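Local coordinates for hydrogenase maturation factor (Thermoanaerobacter tengcongensis, PDB 3VTI), which probably carries out the ATP-dependent dehydration of a carbamoyl group, received from HypF, to a nitrile during maturation of [NiFe]-hydrogenases, at residues Asp22-Thr33 and Thr57-Ala66; Ile153-Met161 and Thr171-Pro179. All coordinates share one frame; numbering follows the deposited sequence.

In the fold
Interaction 1 lies in the N-terminal AIR synthase-related region, where segment 22-33 meets the end of helix 49-60 and the turn beyond it; Asp22 and Asp60 bind magnesium there, and Asp199 completes the protein's share of the site. Interaction 2 lies in the C-terminal region and packs helix 155-164 against the extended segment 171-179. Their centres are 25 Å apart, on opposite sides of the chain's centre, yet the contacts touch: Asn59 ND2 probably donates to Ala178 O over 3.1 Å, and Val58 packs on Pro179. Segment 171-179 thus runs from the second contact to the magnesium-bearing helix. The His156 side chain remains about 12 Å from the ion.

Interaction 1 (Asp22-Thr33 and Thr57-Ala66); sequences DAALLFGNITLT and TVNDASMRGA. With MG (magnesium ion), chain K.
Arg64 lies across the hairpin of strands 24-26 and 30-37, from Thr31 to Ala23. Its CB lies 3.9 Å from Thr31 OG1, with CG beside the same hydroxyl. There the chain bends (chi2 62°), which carries CD and the guanidinium towards Ala23. NE turns to Val136 O. NH1 donates to Ala23 O over 2.8 Å in a bent bond, 132° at the hydrogen, with the oxygen 15° out of the guanidinium plane. Leu25 CB lies over one face of the group, nearest NH1, and a water joins NH1 to Leu25 N.

Thr31 OG1 bonds back to Ala24 O from above the carbonyl plane, while its CG2 faces the backbone O of Ala61. Another water joins the hydroxyls of Thr33 and Thr57, the latter also bonded to Thr124, and weakly reaches Asp60 OD2; Thr33 CG2 rests on Thr57 CG2. Asp22 CB meets Met63 CB at 3.6 Å. Asp22 OD1 and Asp60 OD1 bind the magnesium ion at 2.2 and 2.0 Å from nearly coplanar carboxylates; Asp22 OD2 pairs with Arg198. The cation probably offsets the repulsion of the two acids. With Asp199 and a water also bound, this is the acidic magnesium site of a PurM-like (AIR synthase-related) fold.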
ATOM      1  N   ASP C  22      -8.297  20.272  -6.355  1.00 45.42           N
ATOM      2  CA  ASP C  22      -7.198  19.794  -5.512  1.00 44.07           C
ATOM      3  C   ASP C  22      -7.674  19.549  -4.085  1.00 43.47           C
ATOM      4  O   ASP C  22      -7.093  18.754  -3.356  1.00 43.08           O
ATOM      5  CB  ASP C  22      -6.067  20.830  -5.462  1.00 44.10           C
ATOM      6  CG  ASP C  22      -5.224  20.849  -6.721  1.00 44.99           C
ATOM      7  OD1 ASP C  22      -4.284  20.020  -6.816  1.00 46.42           O
ATOM      8  OD2 ASP C  22      -5.496  21.699  -7.604  1.00 44.90           O
ATOM      9  N   ALA C  23      -8.721  20.261  -3.686  1.00 43.64           N
ATOM     10  CA  ALA C  23      -9.295  20.106  -2.359  1.00 43.54           C
ATOM     11  C   ALA C  23     -10.773  20.491  -2.378  1.00 44.58           C
ATOM     12  O   ALA C  23     -11.178  21.366  -3.142  1.00 45.23           O
ATOM     13  CB  ALA C  23      -8.526  20.952  -1.358  1.00 43.02           C
ATOM     14  N   ALA C  24     -11.577  19.828  -1.555  1.00 44.64           N
ATOM     15  CA  ALA C  24     -12.966  20.248  -1.361  1.00 46.08           C
ATOM     16  C   ALA C  24     -12.995  21.511  -0.508  1.00 46.38           C
ATOM     17  O   ALA C  24     -12.200  21.651   0.417  1.00 46.12           O
ATOM     18  CB  ALA C  24     -13.764  19.147  -0.688  1.00 46.39           C
ATOM     19  N   LEU C  25     -13.905  22.430  -0.813  1.00 47.38           N
ATOM     20  CA  LEU C  25     -14.101  23.605   0.028  1.00 47.81           C
ATOM     21  C   LEU C  25     -15.370  23.462   0.851  1.00 49.23           C
ATOM     22  O   LEU C  25     -16.475  23.501   0.316  1.00 50.38           O
ATOM     23  CB  LEU C  25     -14.133  24.890  -0.811  1.00 48.48           C
ATOM     24  CG  LEU C  25     -14.423  26.196  -0.054  1.00 49.60           C
ATOM     25  CD1 LEU C  25     -13.267  26.547   0.883  1.00 47.86           C
ATOM     26  CD2 LEU C  25     -14.712  27.339  -1.019  1.00 50.24           C
ATOM     27  N   LEU C  26     -15.207  23.301   2.158  1.00 49.54           N
ATOM     28  CA  LEU C  26     -16.350  23.048   3.032  1.00 51.46           C
ATOM     29  C   LEU C  26     -16.647  24.234   3.924  1.00 53.50           C
ATOM     30  O   LEU C  26     -15.730  24.920   4.392  1.00 52.99           O
ATOM     31  CB  LEU C  26     -16.126  21.795   3.881  1.00 50.57           C
ATOM     32  CG  LEU C  26     -15.485  20.576   3.211  1.00 48.26           C
ATOM     33  CD1 LEU C  26     -15.017  19.600   4.276  1.00 48.99           C
ATOM     34  CD2 LEU C  26     -16.411  19.904   2.225  1.00 46.92           C
ATOM     35  N   PHE C  27     -17.942  24.461   4.146  1.00 56.27           N
ATOM     36  CA  PHE C  27     -18.470  25.554   4.980  1.00 58.75           C
ATOM     37  C   PHE C  27     -18.105  26.921   4.420  1.00 59.66           C
ATOM     38  O   PHE C  27     -18.438  27.958   5.011  1.00 61.85           O
ATOM     39  CB  PHE C  27     -18.037  25.418   6.450  1.00 58.64           C
ATOM     40  CG  PHE C  27     -18.181  24.019   7.008  1.00 58.46           C
ATOM     41  CD1 PHE C  27     -17.053  23.286   7.376  1.00 56.24           C
ATOM     42  CD2 PHE C  27     -19.439  23.435   7.165  1.00 59.94           C
ATOM     43  CE1 PHE C  27     -17.174  22.000   7.909  1.00 55.81           C
ATOM     44  CE2 PHE C  27     -19.569  22.143   7.687  1.00 59.67           C
ATOM     45  CZ  PHE C  27     -18.431  21.425   8.057  1.00 57.11           C
ATOM     46  N   GLY C  28     -17.437  26.915   3.269  1.00 58.53           N
ATOM     47  CA  GLY C  28     -17.081  28.145   2.578  1.00 59.14           C
ATOM     48  C   GLY C  28     -15.682  28.635   2.886  1.00 58.24           C
ATOM     49  O   GLY C  28     -15.104  29.379   2.094  1.00 58.53           O
ATOM     50  N   ASN C  29     -15.128  28.211   4.021  1.00 57.72           N
ATOM     51  CA  ASN C  29     -13.834  28.722   4.475  1.00 57.09           C
ATOM     52  C   ASN C  29     -12.784  27.661   4.791  1.00 55.12           C
ATOM     53  O   ASN C  29     -11.600  27.979   4.904  1.00 54.56           O
ATOM     54  CB  ASN C  29     -14.020  29.637   5.688  1.00 59.18           C
ATOM     55  CG  ASN C  29     -14.411  28.877   6.929  1.00 59.95           C
ATOM     56  OD1 ASN C  29     -15.209  27.945   6.875  1.00 60.22           O
ATOM     57  ND2 ASN C  29     -13.850  29.273   8.062  1.00 62.37           N
ATOM     58  N   ILE C  30     -13.200  26.411   4.952  1.00 54.48           N
ATOM     59  CA  ILE C  30     -12.214  25.360   5.179  1.00 52.74           C
ATOM     60  C   ILE C  30     -12.127  24.351   4.032  1.00 51.42           C
ATOM     61  O   ILE C  30     -13.108  24.039   3.344  1.00 51.85           O
ATOM     62  CB  ILE C  30     -12.315  24.656   6.587  1.00 53.25           C
ATOM     63  CG1 ILE C  30     -13.486  23.681   6.659  1.00 53.92           C
ATOM     64  CG2 ILE C  30     -12.318  25.673   7.738  1.00 54.28           C
ATOM     65  CD1 ILE C  30     -13.107  22.273   6.276  1.00 51.77           C
ATOM     66  N   THR C  31     -10.918  23.844   3.861  1.00 49.46           N
ATOM     67  CA  THR C  31     -10.581  23.016   2.752  1.00 48.07           C
ATOM     68  C   THR C  31     -10.163  21.616   3.244  1.00 46.81           C
ATOM     69  O   THR C  31      -9.688  21.468   4.377  1.00 46.80           O
ATOM     70  CB  THR C  31      -9.494  23.717   1.926  1.00 47.71           C
ATOM     71  OG1 THR C  31      -9.488  23.176   0.607  1.00 49.58           O
ATOM     72  CG2 THR C  31      -8.107  23.577   2.563  1.00 45.90           C
ATOM     73  N   LEU C  32     -10.374  20.597   2.405  1.00 45.60           N
ATOM     74  CA  LEU C  32     -10.080  19.191   2.760  1.00 44.10           C
ATOM     75  C   LEU C  32      -9.565  18.370   1.581  1.00 42.71           C
ATOM     76  O   LEU C  32     -10.211  18.306   0.525  1.00 42.86           O
ATOM     77  CB  LEU C  32     -11.314  18.507   3.357  1.00 45.09           C
ATOM     78  CG  LEU C  32     -11.240  17.020   3.709  1.00 44.64           C
ATOM     79  CD1 LEU C  32     -10.267  16.746   4.866  1.00 42.69           C
ATOM     80  CD2 LEU C  32     -12.635  16.509   4.026  1.00 45.72           C
ATOM     81  N   THR C  33      -8.412  17.736   1.779  1.00 41.07           N
ATOM     82  CA  THR C  33      -7.768  16.947   0.744  0.70 40.14           C
ATOM     83  C   THR C  33      -7.282  15.613   1.297  1.00 40.20           C
ATOM     84  O   THR C  33      -7.158  15.442   2.518  1.00 41.23           O
ATOM     85  CB  THR C  33      -6.579  17.713   0.121  1.00 39.41           C
ATOM     86  OG1 THR C  33      -5.987  16.934  -0.929  1.00 38.79           O
ATOM     87  CG2 THR C  33      -5.524  18.037   1.180  1.00 38.49           C
ATOM     88  N   THR C  57       0.331  16.974   0.551  1.00 36.42           N
ATOM     89  CA  THR C  57      -0.951  17.299   1.149  1.00 36.69           C
ATOM     90  C   THR C  57      -1.003  18.737   1.661  1.00 37.25           C
ATOM     91  O   THR C  57      -2.058  19.375   1.618  1.00 37.69           O
ATOM     92  CB  THR C  57      -1.286  16.311   2.250  1.00 37.13           C
ATOM     93  OG1 THR C  57      -1.571  15.042   1.648  1.00 36.87           O
ATOM     94  CG2 THR C  57      -2.488  16.778   3.054  1.00 37.40           C
ATOM     95  N   VAL C  58       0.132  19.251   2.129  1.00 37.33           N
ATOM     96  CA  VAL C  58       0.223  20.654   2.496  1.00 37.78           C
ATOM     97  C   VAL C  58      -0.051  21.485   1.243  1.00 37.87           C
ATOM     98  O   VAL C  58      -0.820  22.445   1.270  1.00 38.33           O
ATOM     99  CB  VAL C  58       1.613  20.987   3.114  1.00 38.68           C
ATOM    100  CG1 VAL C  58       1.896  22.510   3.095  1.00 38.31           C
ATOM    101  CG2 VAL C  58       1.729  20.410   4.536  1.00 37.03           C
ATOM    102  N   ASN C  59       0.553  21.075   0.133  1.00 37.67           N
ATOM    103  CA  ASN C  59       0.375  21.753  -1.137  1.00 37.76           C
ATOM    104  C   ASN C  59      -1.072  21.705  -1.619  1.00 38.38           C
ATOM    105  O   ASN C  59      -1.672  22.756  -1.908  1.00 38.72           O
ATOM    106  CB  ASN C  59       1.355  21.209  -2.175  1.00 37.21           C
ATOM    107  CG  ASN C  59       2.814  21.509  -1.805  1.00 38.22           C
ATOM    108  OD1 ASN C  59       3.093  22.407  -0.990  1.00 37.48           O
ATOM    109  ND2 ASN C  59       3.748  20.760  -2.398  1.00 36.54           N
ATOM    110  N   ASP C  60      -1.633  20.493  -1.668  1.00 38.63           N
ATOM    111  CA  ASP C  60      -3.007  20.286  -2.112  1.00 39.24           C
ATOM    112  C   ASP C  60      -3.979  21.112  -1.263  1.00 39.91           C
ATOM    113  O   ASP C  60      -4.951  21.646  -1.784  1.00 40.70           O
ATOM    114  CB  ASP C  60      -3.383  18.798  -2.064  1.00 39.56           C
ATOM    115  CG  ASP C  60      -2.866  18.003  -3.269  1.00 40.68           C
ATOM    116  OD1 ASP C  60      -3.063  18.423  -4.431  1.00 40.09           O
ATOM    117  OD2 ASP C  60      -2.294  16.905  -3.052  1.00 45.45           O
ATOM    118  N   ALA C  61      -3.695  21.230   0.036  1.00 40.01           N
ATOM    119  CA  ALA C  61      -4.556  21.953   0.966  1.00 40.97           C
ATOM    120  C   ALA C  61      -4.472  23.480   0.813  1.00 42.06           C
ATOM    121  O   ALA C  61      -5.294  24.213   1.387  1.00 42.69           O
ATOM    122  CB  ALA C  61      -4.255  21.543   2.399  1.00 41.17           C
ATOM    123  N   SER C  62      -3.487  23.949   0.038  1.00 41.70           N
ATOM    124  CA  SER C  62      -3.278  25.377  -0.184  1.00 41.93           C
ATOM    125  C   SER C  62      -3.803  25.799  -1.547  1.00 42.20           C
ATOM    126  O   SER C  62      -4.138  26.971  -1.749  1.00 43.08           O
ATOM    127  CB  SER C  62      -1.789  25.732  -0.083  1.00 42.03           C
ATOM    128  OG  SER C  62      -1.193  25.295   1.132  1.00 41.61           O
ATOM    129  N   MET C  63      -3.884  24.844  -2.474  1.00 41.59           N
ATOM    130  CA  MET C  63      -4.216  25.114  -3.884  1.00 42.12           C
ATOM    131  C   MET C  63      -5.564  25.801  -4.100  1.00 43.52           C
ATOM    132  O   MET C  63      -5.916  26.180  -5.221  1.00 44.61           O
ATOM    133  CB  MET C  63      -4.170  23.830  -4.706  1.00 41.12           C
ATOM    134  CG  MET C  63      -2.812  23.207  -4.757  1.00 40.94           C
ATOM    135  SD  MET C  63      -1.622  24.281  -5.550  1.00 41.66           S
ATOM    136  CE  MET C  63      -0.100  23.679  -4.830  1.00 40.70           C
ATOM    137  N   ARG C  64      -6.308  25.960  -3.020  1.00 44.05           N
ATOM    138  CA  ARG C  64      -7.619  26.549  -3.077  1.00 45.35           C
ATOM    139  C   ARG C  64      -7.560  27.998  -2.579  1.00 46.04           C
ATOM    140  O   ARG C  64      -8.575  28.682  -2.518  1.00 47.51           O
ATOM    141  CB  ARG C  64      -8.576  25.683  -2.251  1.00 45.62           C
ATOM    142  CG  ARG C  64      -9.980  25.634  -2.759  1.00 47.16           C
ATOM    143  CD  ARG C  64     -10.111  25.035  -4.170  1.00 46.64           C
ATOM    144  NE  ARG C  64     -11.381  25.481  -4.739  1.00 45.99           N
ATOM    145  CZ  ARG C  64     -12.537  24.842  -4.591  1.00 47.18           C
ATOM    146  NH1 ARG C  64     -12.585  23.692  -3.926  1.00 45.80           N
ATOM    147  NH2 ARG C  64     -13.650  25.340  -5.127  1.00 49.11           N
ATOM    148  N   GLY C  65      -6.350  28.467  -2.271  1.00 45.52           N
ATOM    149  CA  GLY C  65      -6.135  29.814  -1.709  1.00 46.07           C
ATOM    150  C   GLY C  65      -6.204  29.794  -0.192  1.00 46.06           C
ATOM    151  O   GLY C  65      -6.908  30.608   0.437  1.00 47.31           O
ATOM    152  N   ALA C  66      -5.469  28.856   0.402  1.00 44.28           N
ATOM    153  CA  ALA C  66      -5.649  28.534   1.807  1.00 44.23           C
ATOM    154  C   ALA C  66      -4.346  28.312   2.556  1.00 43.54           C
ATOM    155  O   ALA C  66      -3.333  27.916   1.970  1.00 42.22           O
ATOM    156  CB  ALA C  66      -6.562  27.320   1.953  1.00 43.27           C
TER
HETATM  157 MG    MG K 401      -2.736  18.483  -6.449  1.00 28.56          MG
HETATM  158  O   HOH W   1     -15.006  22.195  -3.672  1.00 11.20           O
HETATM  159  O   HOH W   2      -3.475  15.570  -0.260  1.00 51.75           O
HETATM  160  O   HOH W   3      -4.779  17.273  -6.768  1.00 27.32           O

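Interaction 2 (Ile153-Met161 and Thr171-Pro179); sequences IGDHGMAVM and TPIFSDVAP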
ATOM      1  N   ILE C 153      10.784  22.551 -14.370  1.00 42.49           N
ATOM      2  CA  ILE C 153       9.816  21.502 -14.665  1.00 42.36           C
ATOM      3  C   ILE C 153      10.504  20.147 -14.781  1.00 43.57           C
ATOM      4  O   ILE C 153      11.516  20.016 -15.480  1.00 44.92           O
ATOM      5  CB  ILE C 153       9.071  21.811 -15.993  1.00 43.07           C
ATOM      6  CG1 ILE C 153       8.322  23.149 -15.899  1.00 42.44           C
ATOM      7  CG2 ILE C 153       8.126  20.670 -16.396  1.00 41.44           C
ATOM      8  CD1 ILE C 153       8.160  23.848 -17.256  1.00 43.18           C
ATOM      9  N   GLY C 154       9.950  19.147 -14.093  1.00 43.30           N
ATOM     10  CA  GLY C 154      10.328  17.749 -14.299  1.00 44.76           C
ATOM     11  C   GLY C 154      11.354  17.163 -13.345  1.00 45.52           C
ATOM     12  O   GLY C 154      11.836  16.052 -13.555  1.00 46.47           O
ATOM     13  N   ASP C 155      11.676  17.902 -12.290  1.00 45.68           N
ATOM     14  CA  ASP C 155      12.668  17.477 -11.317  1.00 46.72           C
ATOM     15  C   ASP C 155      12.359  16.140 -10.659  1.00 46.42           C
ATOM     16  O   ASP C 155      13.125  15.178 -10.799  1.00 47.32           O
ATOM     17  CB  ASP C 155      12.831  18.545 -10.246  1.00 46.68           C
ATOM     18  CG  ASP C 155      13.680  19.689 -10.709  1.00 48.82           C
ATOM     19  OD1 ASP C 155      13.165  20.591 -11.403  1.00 49.13           O
ATOM     20  OD2 ASP C 155      14.877  19.672 -10.377  1.00 52.99           O
ATOM     21  N   HIS C 156      11.242  16.088  -9.943  1.00 45.25           N
ATOM     22  CA  HIS C 156      10.880  14.910  -9.179  1.00 45.37           C
ATOM     23  C   HIS C 156      10.753  13.672 -10.074  1.00 46.43           C
ATOM     24  O   HIS C 156      11.404  12.653  -9.826  1.00 47.65           O
ATOM     25  CB  HIS C 156       9.587  15.151  -8.412  1.00 43.91           C
ATOM     26  CG  HIS C 156       9.168  13.985  -7.578  1.00 44.65           C
ATOM     27  ND1 HIS C 156       9.644  13.777  -6.302  1.00 44.99           N
ATOM     28  CD2 HIS C 156       8.329  12.956  -7.840  1.00 44.94           C
ATOM     29  CE1 HIS C 156       9.108  12.674  -5.811  1.00 45.78           C
ATOM     30  NE2 HIS C 156       8.309  12.155  -6.726  1.00 45.45           N
ATOM     31  N   GLY C 157       9.929  13.775 -11.116  1.00 46.30           N
ATOM     32  CA  GLY C 157       9.745  12.702 -12.082  1.00 47.02           C
ATOM     33  C   GLY C 157      11.041  12.091 -12.579  1.00 48.73           C
ATOM     34  O   GLY C 157      11.198  10.865 -12.588  1.00 49.59           O
ATOM     35  N   MET C 158      11.980  12.933 -12.994  1.00 49.18           N
ATOM     36  CA  MET C 158      13.239  12.411 -13.496  1.00 51.29           C
ATOM     37  C   MET C 158      14.124  11.863 -12.376  1.00 51.74           C
ATOM     38  O   MET C 158      14.853  10.901 -12.582  1.00 53.42           O
ATOM     39  CB  MET C 158      13.977  13.446 -14.347  1.00 51.98           C
ATOM     40  CG  MET C 158      15.184  12.887 -15.103  1.00 55.17           C
ATOM     41  SD  MET C 158      14.875  11.363 -16.048  1.00 58.15           S
ATOM     42  CE  MET C 158      13.993  12.010 -17.466  1.00 58.26           C
ATOM     43  N   ALA C 159      14.042  12.458 -11.192  1.00 50.73           N
ATOM     44  CA  ALA C 159      14.856  12.018 -10.061  1.00 51.59           C
ATOM     45  C   ALA C 159      14.516  10.600  -9.603  1.00 52.02           C
ATOM     46  O   ALA C 159      15.413   9.763  -9.478  1.00 53.77           O
ATOM     47  CB  ALA C 159      14.763  13.014  -8.888  1.00 50.55           C
ATOM     48  N   VAL C 160      13.233  10.322  -9.367  1.00 50.91           N
ATOM     49  CA  VAL C 160      12.835   8.981  -8.931  1.00 51.75           C
ATOM     50  C   VAL C 160      12.998   7.952 -10.054  1.00 53.50           C
ATOM     51  O   VAL C 160      13.409   6.832  -9.795  1.00 55.21           O
ATOM     52  CB  VAL C 160      11.429   8.922  -8.234  1.00 50.19           C
ATOM     53  CG1 VAL C 160      11.140  10.210  -7.475  1.00 48.37           C
ATOM     54  CG2 VAL C 160      10.311   8.614  -9.218  1.00 51.10           C
ATOM     55  N   MET C 161      12.714   8.347 -11.293  1.00 53.86           N
ATOM     56  CA  MET C 161      13.024   7.538 -12.480  1.00 55.99           C
ATOM     57  C   MET C 161      14.492   7.083 -12.482  1.00 57.61           C
ATOM     58  O   MET C 161      14.785   5.900 -12.635  1.00 59.00           O
ATOM     59  CB  MET C 161      12.710   8.349 -13.747  1.00 56.22           C
ATOM     60  CG  MET C 161      13.278   7.812 -15.058  1.00 59.50           C
ATOM     61  SD  MET C 161      12.037   7.202 -16.217  1.00 63.61           S
ATOM     62  CE  MET C 161      11.175   8.701 -16.676  1.00 60.03           C
ATOM     63  N   THR C 171      24.932  14.332 -14.782  1.00 72.60           N
ATOM     64  CA  THR C 171      24.632  15.096 -13.572  1.00 70.58           C
ATOM     65  C   THR C 171      23.552  14.363 -12.745  1.00 68.02           C
ATOM     66  O   THR C 171      22.493  14.009 -13.281  1.00 66.75           O
ATOM     67  CB  THR C 171      24.126  16.522 -13.924  1.00 69.41           C
ATOM     68  OG1 THR C 171      24.746  16.969 -15.136  1.00 71.77           O
ATOM     69  CG2 THR C 171      24.420  17.514 -12.797  1.00 68.71           C
ATOM     70  N   PRO C 172      23.811  14.126 -11.442  1.00 67.15           N
ATOM     71  CA  PRO C 172      22.742  13.565 -10.612  1.00 64.69           C
ATOM     72  C   PRO C 172      21.559  14.538 -10.517  1.00 61.77           C
ATOM     73  O   PRO C 172      21.751  15.761 -10.439  1.00 61.15           O
ATOM     74  CB  PRO C 172      23.413  13.374  -9.244  1.00 65.41           C
ATOM     75  CG  PRO C 172      24.589  14.298  -9.254  1.00 67.13           C
ATOM     76  CD  PRO C 172      25.052  14.348 -10.677  1.00 68.81           C
ATOM     77  N   ILE C 173      20.348  13.988 -10.555  1.00 59.62           N
ATOM     78  CA  ILE C 173      19.129  14.776 -10.495  1.00 56.93           C
ATOM     79  C   ILE C 173      18.466  14.582  -9.141  1.00 55.35           C
ATOM     80  O   ILE C 173      18.281  13.449  -8.688  1.00 55.48           O
ATOM     81  CB  ILE C 173      18.162  14.433 -11.661  1.00 56.31           C
ATOM     82  CG1 ILE C 173      18.727  14.982 -12.971  1.00 57.96           C
ATOM     83  CG2 ILE C 173      16.781  15.040 -11.431  1.00 54.41           C
ATOM     84  CD1 ILE C 173      18.378  14.184 -14.192  1.00 59.61           C
ATOM     85  N   PHE C 174      18.130  15.701  -8.505  1.00 53.90           N
ATOM     86  CA  PHE C 174      17.481  15.713  -7.201  1.00 52.26           C
ATOM     87  C   PHE C 174      16.012  16.060  -7.323  1.00 49.98           C
ATOM     88  O   PHE C 174      15.617  16.853  -8.176  1.00 49.27           O
ATOM     89  CB  PHE C 174      18.167  16.719  -6.281  1.00 52.82           C
ATOM     90  CG  PHE C 174      19.559  16.325  -5.895  1.00 55.51           C
ATOM     91  CD1 PHE C 174      20.637  16.610  -6.734  1.00 56.81           C
ATOM     92  CD2 PHE C 174      19.797  15.653  -4.694  1.00 56.35           C
ATOM     93  CE1 PHE C 174      21.930  16.234  -6.377  1.00 59.34           C
ATOM     94  CE2 PHE C 174      21.090  15.270  -4.326  1.00 57.86           C
ATOM     95  CZ  PHE C 174      22.156  15.563  -5.166  1.00 59.68           C
ATOM     96  N   SER C 175      15.210  15.451  -6.456  1.00 48.68           N
ATOM     97  CA  SER C 175      13.797  15.770  -6.347  1.00 46.63           C
ATOM     98  C   SER C 175      13.606  17.172  -5.783  1.00 46.04           C
ATOM     99  O   SER C 175      14.473  17.692  -5.089  1.00 46.89           O
ATOM    100  CB  SER C 175      13.099  14.753  -5.463  1.00 46.04           C
ATOM    101  OG  SER C 175      11.737  15.079  -5.315  1.00 44.57           O
ATOM    102  N   ASP C 176      12.466  17.777  -6.090  1.00 45.01           N
ATOM    103  CA  ASP C 176      12.206  19.163  -5.724  1.00 44.89           C
ATOM    104  C   ASP C 176      11.225  19.282  -4.559  1.00 44.30           C
ATOM    105  O   ASP C 176      10.749  20.379  -4.280  1.00 44.21           O
ATOM    106  CB  ASP C 176      11.681  19.945  -6.935  1.00 44.45           C
ATOM    107  CG  ASP C 176      10.320  19.444  -7.429  1.00 43.73           C
ATOM    108  OD1 ASP C 176       9.916  18.317  -7.086  1.00 42.08           O
ATOM    109  OD2 ASP C 176       9.646  20.190  -8.177  1.00 45.17           O
ATOM    110  N   VAL C 177      10.928  18.153  -3.900  1.00 44.01           N
ATOM    111  CA  VAL C 177       9.953  18.090  -2.800  0.50 43.05           C
ATOM    112  C   VAL C 177      10.093  19.267  -1.860  1.00 43.03           C
ATOM    113  O   VAL C 177      11.166  19.498  -1.275  1.00 44.15           O
ATOM    114  CB  VAL C 177      10.089  16.801  -1.957  1.00 43.48           C
ATOM    115  CG1 VAL C 177       8.826  16.568  -1.131  1.00 42.26           C
ATOM    116  CG2 VAL C 177      10.340  15.622  -2.842  1.00 44.52           C
ATOM    117  N   ALA C 178       8.993  20.001  -1.718  1.00 42.14           N
ATOM    118  CA  ALA C 178       8.933  21.206  -0.900  1.00 42.33           C
ATOM    119  C   ALA C 178       7.488  21.555  -0.545  1.00 41.71           C
ATOM    120  O   ALA C 178       6.572  21.253  -1.317  1.00 40.82           O
ATOM    121  CB  ALA C 178       9.595  22.369  -1.628  1.00 42.75           C
ATOM    122  N   PRO C 179       7.272  22.165   0.641  1.00 42.33           N
ATOM    123  CA  PRO C 179       5.965  22.733   0.969  1.00 42.10           C
ATOM    124  C   PRO C 179       5.877  24.144   0.412  1.00 42.53           C
ATOM    125  O   PRO C 179       6.782  24.960   0.626  1.00 43.33           O
ATOM    126  CB  PRO C 179       5.968  22.754   2.499  1.00 43.11           C
ATOM    127  CG  PRO C 179       7.409  22.940   2.865  1.00 43.57           C
ATOM    128  CD  PRO C 179       8.223  22.289   1.765  1.00 43.54           C
TER
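Asp155, in the first turn of helix 155-164, sets its CB against Asp176 CB at 3.8 Å. The two carboxylates do not touch: Asp155 OD1 turns back to Thr152 OG1, whereas Asp176 OD1 takes the backbone N-H of Glu250 and OD2 forms a salt bridge with Lys252. The backbone O of Asp155 faces the methyl CG2 of Ile173.

His156 follows, and here the polar link between the segments is made. With CG anti to the backbone N (chi1 -179°), the imidazole swings out from the helix and offers its edge to Ser175. ND1 and Ser175 OG lie 2.7 Å apart, close to the ring plane, in a nearly straight hydrogen bond whose direction is not settled; the exact place of OG is less sure. Val160 CG1, one turn on, lies over one ring face, offset toward the rim, and Phe44 meets the ring with its plane at about a right angle. His156 CB lies 3.4 Å from Asp176 OD1.

Met158 then brings CG to 3.6 Å from Ile173 CD1. Ala159 presses its methyl onto the extended chain, with CB 3.5 Å from Ser175 N and 3.8 Å from Ile173 CG2.

The chemistry is thus divided. The small methyl of Ala159 lets the backbone of Ile173-Ser175 come close to the helix, flanked by Met158 and Ile173. If OG is rightly placed, its bond would orient the ring edge toward Ser175, with Val160 and Phe44 also setting the ring. Asp155 and Asp176 are close without carboxylate contact, and the Lys252 salt bridge probably eases their repulsion.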